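Glutathione transferase gst1-6 (Anopheles dirus, PDB 1V2A) probably catalyses the transfer of glutathione to halogenated and other electrophilic compounds, working as a homodimeric Delta-class detoxification enzyme. Local coordinates at residues B[1-6]-B[25-31]; B[107-111]-B[163-167]. All blocks are in the same frame, centred on the assembly; numbering follows the deposited sequence.

Interaction 1 of 2, residues B[1-6]-B[25-31]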
ATOM      1  N   MET B   1     -20.455  -8.120  12.507  1.00 33.08           N
ATOM      2  CA  MET B   1     -19.565  -7.017  12.071  1.00 32.98           C
ATOM      3  C   MET B   1     -20.212  -6.235  10.937  1.00 32.01           C
ATOM      4  O   MET B   1     -20.859  -6.817  10.070  1.00 31.94           O
ATOM      5  CB  MET B   1     -18.213  -7.592  11.622  1.00 34.53           C
ATOM      6  CG  MET B   1     -18.315  -8.673  10.561  1.00 36.11           C
ATOM      7  SD  MET B   1     -16.756  -9.568  10.310  1.00 37.32           S
ATOM      8  CE  MET B   1     -16.912 -10.820  11.570  1.00 36.73           C
ATOM      9  N   ASP B   2     -20.059  -4.915  10.953  1.00 31.82           N
ATOM     10  CA  ASP B   2     -20.629  -4.086   9.897  1.00 33.48           C
ATOM     11  C   ASP B   2     -19.590  -3.871   8.804  1.00 33.93           C
ATOM     12  O   ASP B   2     -18.386  -3.800   9.075  1.00 31.46           O
ATOM     13  CB  ASP B   2     -21.085  -2.725  10.440  1.00 37.01           C
ATOM     14  CG  ASP B   2     -22.087  -2.852  11.566  1.00 40.69           C
ATOM     15  OD1 ASP B   2     -22.857  -3.841  11.575  1.00 40.83           O
ATOM     16  OD2 ASP B   2     -22.117  -1.953  12.438  1.00 43.10           O
ATOM     17  N   TYR B   3     -20.065  -3.768   7.568  1.00 32.63           N
ATOM     18  CA  TYR B   3     -19.180  -3.582   6.433  1.00 32.38           C
ATOM     19  C   TYR B   3     -19.708  -2.508   5.489  1.00 32.76           C
ATOM     20  O   TYR B   3     -20.500  -2.792   4.590  1.00 31.34           O
ATOM     21  CB  TYR B   3     -19.021  -4.908   5.681  1.00 30.04           C
ATOM     22  CG  TYR B   3     -17.976  -4.876   4.590  1.00 30.38           C
ATOM     23  CD1 TYR B   3     -16.628  -4.673   4.895  1.00 29.10           C
ATOM     24  CD2 TYR B   3     -18.330  -5.055   3.252  1.00 30.58           C
ATOM     25  CE1 TYR B   3     -15.655  -4.652   3.889  1.00 29.49           C
ATOM     26  CE2 TYR B   3     -17.367  -5.035   2.239  1.00 29.15           C
ATOM     27  CZ  TYR B   3     -16.033  -4.836   2.567  1.00 29.89           C
ATOM     28  OH  TYR B   3     -15.080  -4.838   1.574  1.00 28.01           O
ATOM     29  N   TYR B   4     -19.284  -1.268   5.706  1.00 33.54           N
ATOM     30  CA  TYR B   4     -19.708  -0.174   4.839  1.00 32.42           C
ATOM     31  C   TYR B   4     -19.015  -0.419   3.512  1.00 32.87           C
ATOM     32  O   TYR B   4     -17.799  -0.615   3.467  1.00 33.24           O
ATOM     33  CB  TYR B   4     -19.303   1.162   5.447  1.00 32.18           C
ATOM     34  CG  TYR B   4     -19.914   1.343   6.811  1.00 32.10           C
ATOM     35  CD1 TYR B   4     -19.332   0.762   7.938  1.00 32.20           C
ATOM     36  CD2 TYR B   4     -21.134   1.999   6.962  1.00 31.49           C
ATOM     37  CE1 TYR B   4     -19.953   0.824   9.181  1.00 33.41           C
ATOM     38  CE2 TYR B   4     -21.765   2.067   8.196  1.00 34.42           C
ATOM     39  CZ  TYR B   4     -21.174   1.478   9.301  1.00 33.65           C
ATOM     40  OH  TYR B   4     -21.814   1.530  10.511  1.00 32.06           O
ATOM     41  N   TYR B   5     -19.789  -0.417   2.432  1.00 32.02           N
ATOM     42  CA  TYR B   5     -19.221  -0.714   1.130  1.00 31.85           C
ATOM     43  C   TYR B   5     -20.182  -0.442  -0.028  1.00 32.73           C
ATOM     44  O   TYR B   5     -21.273   0.112   0.139  1.00 32.50           O
ATOM     45  CB  TYR B   5     -18.878  -2.200   1.083  1.00 31.69           C
ATOM     46  CG  TYR B   5     -20.115  -3.017   0.838  1.00 30.46           C
ATOM     47  CD1 TYR B   5     -20.221  -3.827  -0.283  1.00 31.80           C
ATOM     48  CD2 TYR B   5     -21.238  -2.871   1.655  1.00 30.76           C
ATOM     49  CE1 TYR B   5     -21.418  -4.463  -0.599  1.00 33.76           C
ATOM     50  CE2 TYR B   5     -22.441  -3.501   1.351  1.00 31.74           C
ATOM     51  CZ  TYR B   5     -22.525  -4.290   0.217  1.00 31.64           C
ATOM     52  OH  TYR B   5     -23.726  -4.862  -0.140  1.00 32.59           O
ATOM     53  N   SER B   6     -19.744  -0.886  -1.202  1.00 30.46           N
ATOM     54  CA  SER B   6     -20.493  -0.800  -2.444  1.00 29.08           C
ATOM     55  C   SER B   6     -19.787  -1.711  -3.437  1.00 28.84           C
ATOM     56  O   SER B   6     -18.611  -1.517  -3.721  1.00 28.51           O
ATOM     57  CB  SER B   6     -20.505   0.620  -2.985  1.00 26.77           C
ATOM     58  OG  SER B   6     -21.180   0.644  -4.231  1.00 26.84           O
ATOM     59  N   THR B  25     -19.868 -13.991   8.509  1.00 36.60           N
ATOM     60  CA  THR B  25     -21.085 -13.240   8.256  1.00 36.72           C
ATOM     61  C   THR B  25     -20.791 -11.751   8.323  1.00 35.67           C
ATOM     62  O   THR B  25     -20.328 -11.235   9.342  1.00 35.45           O
ATOM     63  CB  THR B  25     -22.199 -13.558   9.278  1.00 36.07           C
ATOM     64  OG1 THR B  25     -22.610 -14.922   9.134  1.00 34.42           O
ATOM     65  CG2 THR B  25     -23.410 -12.649   9.042  1.00 35.92           C
ATOM     66  N   LEU B  26     -21.058 -11.067   7.219  1.00 33.61           N
ATOM     67  CA  LEU B  26     -20.847  -9.638   7.148  1.00 32.09           C
ATOM     68  C   LEU B  26     -22.194  -8.926   7.096  1.00 33.77           C
ATOM     69  O   LEU B  26     -23.022  -9.217   6.227  1.00 29.58           O
ATOM     70  CB  LEU B  26     -20.045  -9.278   5.897  1.00 32.15           C
ATOM     71  CG  LEU B  26     -18.558  -9.626   5.815  1.00 31.42           C
ATOM     72  CD1 LEU B  26     -18.011  -9.140   4.490  1.00 29.62           C
ATOM     73  CD2 LEU B  26     -17.804  -8.974   6.961  1.00 30.44           C
ATOM     74  N   ASN B  27     -22.419  -8.013   8.037  1.00 35.52           N
ATOM     75  CA  ASN B  27     -23.649  -7.232   8.059  1.00 37.45           C
ATOM     76  C   ASN B  27     -23.389  -6.076   7.100  1.00 36.73           C
ATOM     77  O   ASN B  27     -22.890  -5.025   7.496  1.00 33.69           O
ATOM     78  CB  ASN B  27     -23.937  -6.708   9.472  1.00 40.66           C
ATOM     79  CG  ASN B  27     -24.959  -5.570   9.488  1.00 42.92           C
ATOM     80  OD1 ASN B  27     -25.950  -5.589   8.754  1.00 43.33           O
ATOM     81  ND2 ASN B  27     -24.722  -4.579  10.340  1.00 43.86           N
ATOM     82  N   LEU B  28     -23.716  -6.299   5.830  1.00 35.38           N
ATOM     83  CA  LEU B  28     -23.499  -5.312   4.778  1.00 37.00           C
ATOM     84  C   LEU B  28     -24.247  -4.005   4.975  1.00 36.46           C
ATOM     85  O   LEU B  28     -25.389  -3.986   5.429  1.00 38.91           O
ATOM     86  CB  LEU B  28     -23.876  -5.912   3.419  1.00 37.21           C
ATOM     87  CG  LEU B  28     -22.871  -6.842   2.724  1.00 38.73           C
ATOM     88  CD1 LEU B  28     -22.235  -7.791   3.712  1.00 39.41           C
ATOM     89  CD2 LEU B  28     -23.588  -7.610   1.624  1.00 37.92           C
ATOM     90  N   LYS B  29     -23.596  -2.910   4.614  1.00 36.00           N
ATOM     91  CA  LYS B  29     -24.200  -1.594   4.735  1.00 37.79           C
ATOM     92  C   LYS B  29     -23.869  -0.747   3.512  1.00 36.62           C
ATOM     93  O   LYS B  29     -22.904   0.015   3.516  1.00 39.44           O
ATOM     94  CB  LYS B  29     -23.701  -0.913   6.009  1.00 38.96           C
ATOM     95  CG  LYS B  29     -24.135  -1.633   7.279  1.00 42.82           C
ATOM     96  CD  LYS B  29     -23.838  -0.810   8.510  1.00 47.55           C
ATOM     97  CE  LYS B  29     -24.486  -1.419   9.746  1.00 50.45           C
ATOM     98  NZ  LYS B  29     -24.188  -0.617  10.978  1.00 53.09           N
ATOM     99  N   LYS B  30     -24.664  -0.895   2.458  1.00 36.94           N
ATOM    100  CA  LYS B  30     -24.427  -0.137   1.241  1.00 37.00           C
ATOM    101  C   LYS B  30     -24.201   1.313   1.613  1.00 37.08           C
ATOM    102  O   LYS B  30     -25.001   1.924   2.314  1.00 35.45           O
ATOM    103  CB  LYS B  30     -25.599  -0.285   0.264  1.00 36.59           C
ATOM    104  CG  LYS B  30     -25.581  -1.621  -0.467  1.00 36.65           C
ATOM    105  CD  LYS B  30     -26.675  -1.762  -1.524  1.00 37.03           C
ATOM    106  CE  LYS B  30     -26.587  -3.146  -2.167  1.00 35.69           C
ATOM    107  NZ  LYS B  30     -27.624  -3.419  -3.207  1.00 37.84           N
ATOM    108  N   THR B  31     -23.085   1.850   1.141  1.00 38.62           N
ATOM    109  CA  THR B  31     -22.699   3.210   1.452  1.00 39.88           C
ATOM    110  C   THR B  31     -22.356   4.024   0.215  1.00 43.25           C
ATOM    111  O   THR B  31     -21.600   3.576  -0.643  1.00 44.54           O
ATOM    112  CB  THR B  31     -21.462   3.212   2.365  1.00 38.29           C
ATOM    113  OG1 THR B  31     -21.713   2.393   3.514  1.00 34.33           O
ATOM    114  CG2 THR B  31     -21.115   4.629   2.796  1.00 36.68           C
TER
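Asn27 bonds on both sides of Asp2 in the neighbouring strand: its N donates to Met1 O at 2.8 Å, and its O accepts Tyr3 N. Two residues on, Lys29 does the same around Tyr4, N giving to Tyr3 O and O taking a weak bond from Tyr5 N, before Thr31 N reaches Tyr5 O at 2.7 Å. This is the regular bonding of parallel strands; the axes of the two short strand segments come within 4.6 Å, with 27° between their directions.

Asp2, Tyr4, Asn27 and Lys29 share one face. Lys29, extended beyond CG, runs beside the Tyr4 ring with its CD 3.6 Å from Tyr4 CZ, and its NZ then serves two oxygens: it forms a salt bridge to Asp2 OD2 at 2.9 Å and donates to Tyr4 OH at 3.2 Å. Lysine suits the place because its alkyl chain can lie alongside the ring while its charge meets the carboxylate. Asp2 OD1 lies so close to Asn27 ND2 that the exact geometry there is doubtful. Thr31 OG1, held by Lys29 O, sits at the edge of the Tyr4 ring.

Tyr5 takes the less common chi1 of 79°, with CG between its backbone N and carbonyl carbon. This brings the ring back over strand 27-30, with Tyr5 CE2 3.5 Å from Leu28 CB. Near the start, Met1 SD packs on Leu26 CD2 at 3.6 Å, and Leu26 CD1 sits over one face of the Tyr3 ring, toward its rim.

Strand 2-5, helix 13-22 and strand 27-30 form the opening beta-alpha-beta unit of the thioredoxin-like domain. The helix packs on Tyr3 and Leu26, Tyr3 OH bonds to Cys12 O, and on its other edge strand 2-5 pairs with the antiparallel strand 53-56.

Interaction 2 of 2, residues B[107-111]-B[163-167]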
ATOM      1  N   ILE B 107      -4.443   1.998 -12.778  1.00 28.07           N
ATOM      2  CA  ILE B 107      -5.724   1.694 -13.414  1.00 27.85           C
ATOM      3  C   ILE B 107      -6.719   2.795 -13.083  1.00 25.84           C
ATOM      4  O   ILE B 107      -7.284   3.423 -13.963  1.00 23.86           O
ATOM      5  CB  ILE B 107      -6.348   0.367 -12.903  1.00 27.99           C
ATOM      6  CG1 ILE B 107      -5.439  -0.817 -13.208  1.00 28.48           C
ATOM      7  CG2 ILE B 107      -7.718   0.174 -13.534  1.00 27.77           C
ATOM      8  CD1 ILE B 107      -4.871  -0.802 -14.605  1.00 34.85           C
ATOM      9  N   ILE B 108      -6.930   2.992 -11.789  1.00 28.11           N
ATOM     10  CA  ILE B 108      -7.852   3.983 -11.266  1.00 27.71           C
ATOM     11  C   ILE B 108      -7.473   5.398 -11.706  1.00 27.95           C
ATOM     12  O   ILE B 108      -8.340   6.261 -11.829  1.00 23.73           O
ATOM     13  CB  ILE B 108      -7.904   3.878  -9.714  1.00 31.46           C
ATOM     14  CG1 ILE B 108      -9.322   3.528  -9.264  1.00 31.50           C
ATOM     15  CG2 ILE B 108      -7.397   5.160  -9.067  1.00 31.77           C
ATOM     16  CD1 ILE B 108     -10.335   4.582  -9.571  1.00 33.69           C
ATOM     17  N   ASP B 109      -6.182   5.643 -11.924  1.00 26.66           N
ATOM     18  CA  ASP B 109      -5.751   6.959 -12.388  1.00 28.37           C
ATOM     19  C   ASP B 109      -6.409   7.162 -13.750  1.00 28.21           C
ATOM     20  O   ASP B 109      -7.067   8.171 -13.989  1.00 29.88           O
ATOM     21  CB  ASP B 109      -4.227   7.032 -12.532  1.00 27.57           C
ATOM     22  CG  ASP B 109      -3.524   7.400 -11.228  1.00 29.75           C
ATOM     23  OD1 ASP B 109      -4.216   7.699 -10.231  1.00 30.94           O
ATOM     24  OD2 ASP B 109      -2.272   7.399 -11.206  1.00 27.37           O
ATOM     25  N   VAL B 110      -6.250   6.179 -14.632  1.00 27.50           N
ATOM     26  CA  VAL B 110      -6.845   6.246 -15.960  1.00 25.32           C
ATOM     27  C   VAL B 110      -8.365   6.408 -15.867  1.00 25.45           C
ATOM     28  O   VAL B 110      -8.948   7.270 -16.522  1.00 26.31           O
ATOM     29  CB  VAL B 110      -6.537   4.979 -16.782  1.00 24.10           C
ATOM     30  CG1 VAL B 110      -7.098   5.130 -18.180  1.00 25.48           C
ATOM     31  CG2 VAL B 110      -5.041   4.743 -16.857  1.00 22.75           C
ATOM     32  N   ILE B 111      -9.014   5.586 -15.049  1.00 25.84           N
ATOM     33  CA  ILE B 111     -10.464   5.678 -14.927  1.00 24.56           C
ATOM     34  C   ILE B 111     -10.907   7.068 -14.475  1.00 26.04           C
ATOM     35  O   ILE B 111     -11.885   7.612 -15.002  1.00 28.38           O
ATOM     36  CB  ILE B 111     -11.030   4.626 -13.940  1.00 22.82           C
ATOM     37  CG1 ILE B 111     -10.742   3.213 -14.457  1.00 22.80           C
ATOM     38  CG2 ILE B 111     -12.530   4.839 -13.766  1.00 19.74           C
ATOM     39  CD1 ILE B 111     -11.250   2.100 -13.567  1.00 23.47           C
ATOM     40  N   ALA B 163     -11.386  -4.705 -12.840  1.00 25.69           N
ATOM     41  CA  ALA B 163     -11.772  -3.302 -12.855  1.00 23.69           C
ATOM     42  C   ALA B 163     -11.374  -2.700 -14.195  1.00 25.21           C
ATOM     43  O   ALA B 163     -11.841  -1.626 -14.564  1.00 22.39           O
ATOM     44  CB  ALA B 163     -11.091  -2.546 -11.716  1.00 25.79           C
ATOM     45  N   LEU B 164     -10.500  -3.402 -14.909  1.00 27.03           N
ATOM     46  CA  LEU B 164     -10.044  -2.968 -16.228  1.00 30.43           C
ATOM     47  C   LEU B 164     -11.208  -2.985 -17.209  1.00 30.76           C
ATOM     48  O   LEU B 164     -11.118  -2.439 -18.306  1.00 31.38           O
ATOM     49  CB  LEU B 164      -8.930  -3.892 -16.747  1.00 28.93           C
ATOM     50  CG  LEU B 164      -7.517  -3.641 -16.202  1.00 32.84           C
ATOM     51  CD1 LEU B 164      -6.569  -4.705 -16.724  1.00 29.54           C
ATOM     52  CD2 LEU B 164      -7.036  -2.244 -16.619  1.00 28.77           C
ATOM     53  N   ASN B 165     -12.297  -3.626 -16.805  1.00 32.41           N
ATOM     54  CA  ASN B 165     -13.487  -3.726 -17.637  1.00 34.62           C
ATOM     55  C   ASN B 165     -14.126  -2.380 -17.991  1.00 34.66           C
ATOM     56  O   ASN B 165     -14.773  -2.256 -19.034  1.00 31.06           O
ATOM     57  CB  ASN B 165     -14.533  -4.613 -16.956  1.00 38.26           C
ATOM     58  CG  ASN B 165     -14.179  -6.083 -17.023  1.00 40.08           C
ATOM     59  OD1 ASN B 165     -13.724  -6.569 -18.055  1.00 42.30           O
ATOM     60  ND2 ASN B 165     -14.406  -6.804 -15.934  1.00 42.61           N
ATOM     61  N   TRP B 166     -13.959  -1.383 -17.127  1.00 31.88           N
ATOM     62  CA  TRP B 166     -14.543  -0.070 -17.386  1.00 33.73           C
ATOM     63  C   TRP B 166     -13.826   0.627 -18.537  1.00 34.07           C
ATOM     64  O   TRP B 166     -14.368   1.532 -19.163  1.00 32.96           O
ATOM     65  CB  TRP B 166     -14.458   0.820 -16.147  1.00 31.97           C
ATOM     66  CG  TRP B 166     -15.298   0.378 -14.994  1.00 33.40           C
ATOM     67  CD1 TRP B 166     -14.907  -0.402 -13.947  1.00 33.88           C
ATOM     68  CD2 TRP B 166     -16.667   0.721 -14.748  1.00 34.70           C
ATOM     69  NE1 TRP B 166     -15.944  -0.564 -13.059  1.00 34.63           N
ATOM     70  CE2 TRP B 166     -17.040   0.115 -13.528  1.00 34.67           C
ATOM     71  CE3 TRP B 166     -17.619   1.487 -15.440  1.00 35.79           C
ATOM     72  CZ2 TRP B 166     -18.320   0.249 -12.983  1.00 34.33           C
ATOM     73  CZ3 TRP B 166     -18.896   1.622 -14.896  1.00 35.49           C
ATOM     74  CH2 TRP B 166     -19.231   1.004 -13.681  1.00 34.48           C
ATOM     75  N   LEU B 167     -12.600   0.197 -18.808  1.00 35.58           N
ATOM     76  CA  LEU B 167     -11.804   0.797 -19.867  1.00 39.53           C
ATOM     77  C   LEU B 167     -11.740  -0.097 -21.091  1.00 41.48           C
ATOM     78  O   LEU B 167     -11.003   0.190 -22.031  1.00 44.07           O
ATOM     79  CB  LEU B 167     -10.381   1.062 -19.366  1.00 37.66           C
ATOM     80  CG  LEU B 167     -10.218   1.990 -18.162  1.00 37.32           C
ATOM     81  CD1 LEU B 167      -8.785   1.931 -17.660  1.00 34.83           C
ATOM     82  CD2 LEU B 167     -10.604   3.405 -18.550  1.00 36.55           C
TER
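Leu167 pushes its forked end into the shallow hollow that Val110 and Ile111 make on the side of helix 86-115. One branch, Leu167 CD1, meets Val110 CG1 at 3.7 Å and also faces Ile107 O, one turn earlier. Leu167 CG lies against Ile111 CG1 at 3.9 Å, so the leucine is held on two sides by beta-branched neighbours. Such residues suit the wall of a hollow, because branching at CB broadens the side chain close to the backbone.

A second bump sits one turn back along both segments. Leu164 and Ile107 cross at about a right angle, and the methyls Leu164 CD2 and Ile107 CD1 press together at 3.3 Å, tighter than usual for two carbons. The 3-10 turn explains the spacing: Leu167 N bonds to Leu164 O at 3.1 Å, and residues three apart in such a turn fall on the same side, so the ends of both leucine side chains can meet the helix. On the other side, Ile107 and Ile111 are four apart, one helical turn, joined by the bond from Ile111 N to Ile107 O.

Ile111 reaches in the opposite sense, from helix to turn. With chi2 at 180° its chain is stretched, and CD1 extends to the 163-167 turn, coming 3.9 Å from Ala163 O and 4.3 Å from Trp166 CB. The indole leads away from the helix. Alanine's small side chain lets the turn come near while also touching Pro10.

Leu128 backs Ile107 and Val110, and Leu132 backs Leu164, both from helix 122-141. The two segments share neither a hydrogen bond nor a charge pair. Their joining therefore rests on dispersion and on removing aliphatic surface from water, so at this contact helix and turn fit by the shape of branched methyls and not by directional bonding.

In the fold
From the N terminus, interaction 1 comes first: after strand 2-5 the chain passes through helix 13-22 and returns at 27-30, closing a loop of 18 residues. The chain then finishes the sheet with strands 53-56 and 59-62, adds helix 64-75 and enters the helical domain. There interaction 2 closes a larger loop of 51 residues, joining helix 86-115 to the turn after helix 152-162, past helix 122-141. The two loops follow in series, neither nested nor crossed. Their centres lie 24 Å apart, yet both approach the glutathione site: the side chains of Ser6 and Ile111 come within about 6 and 8 Å of bound glutathione sulfonic acid.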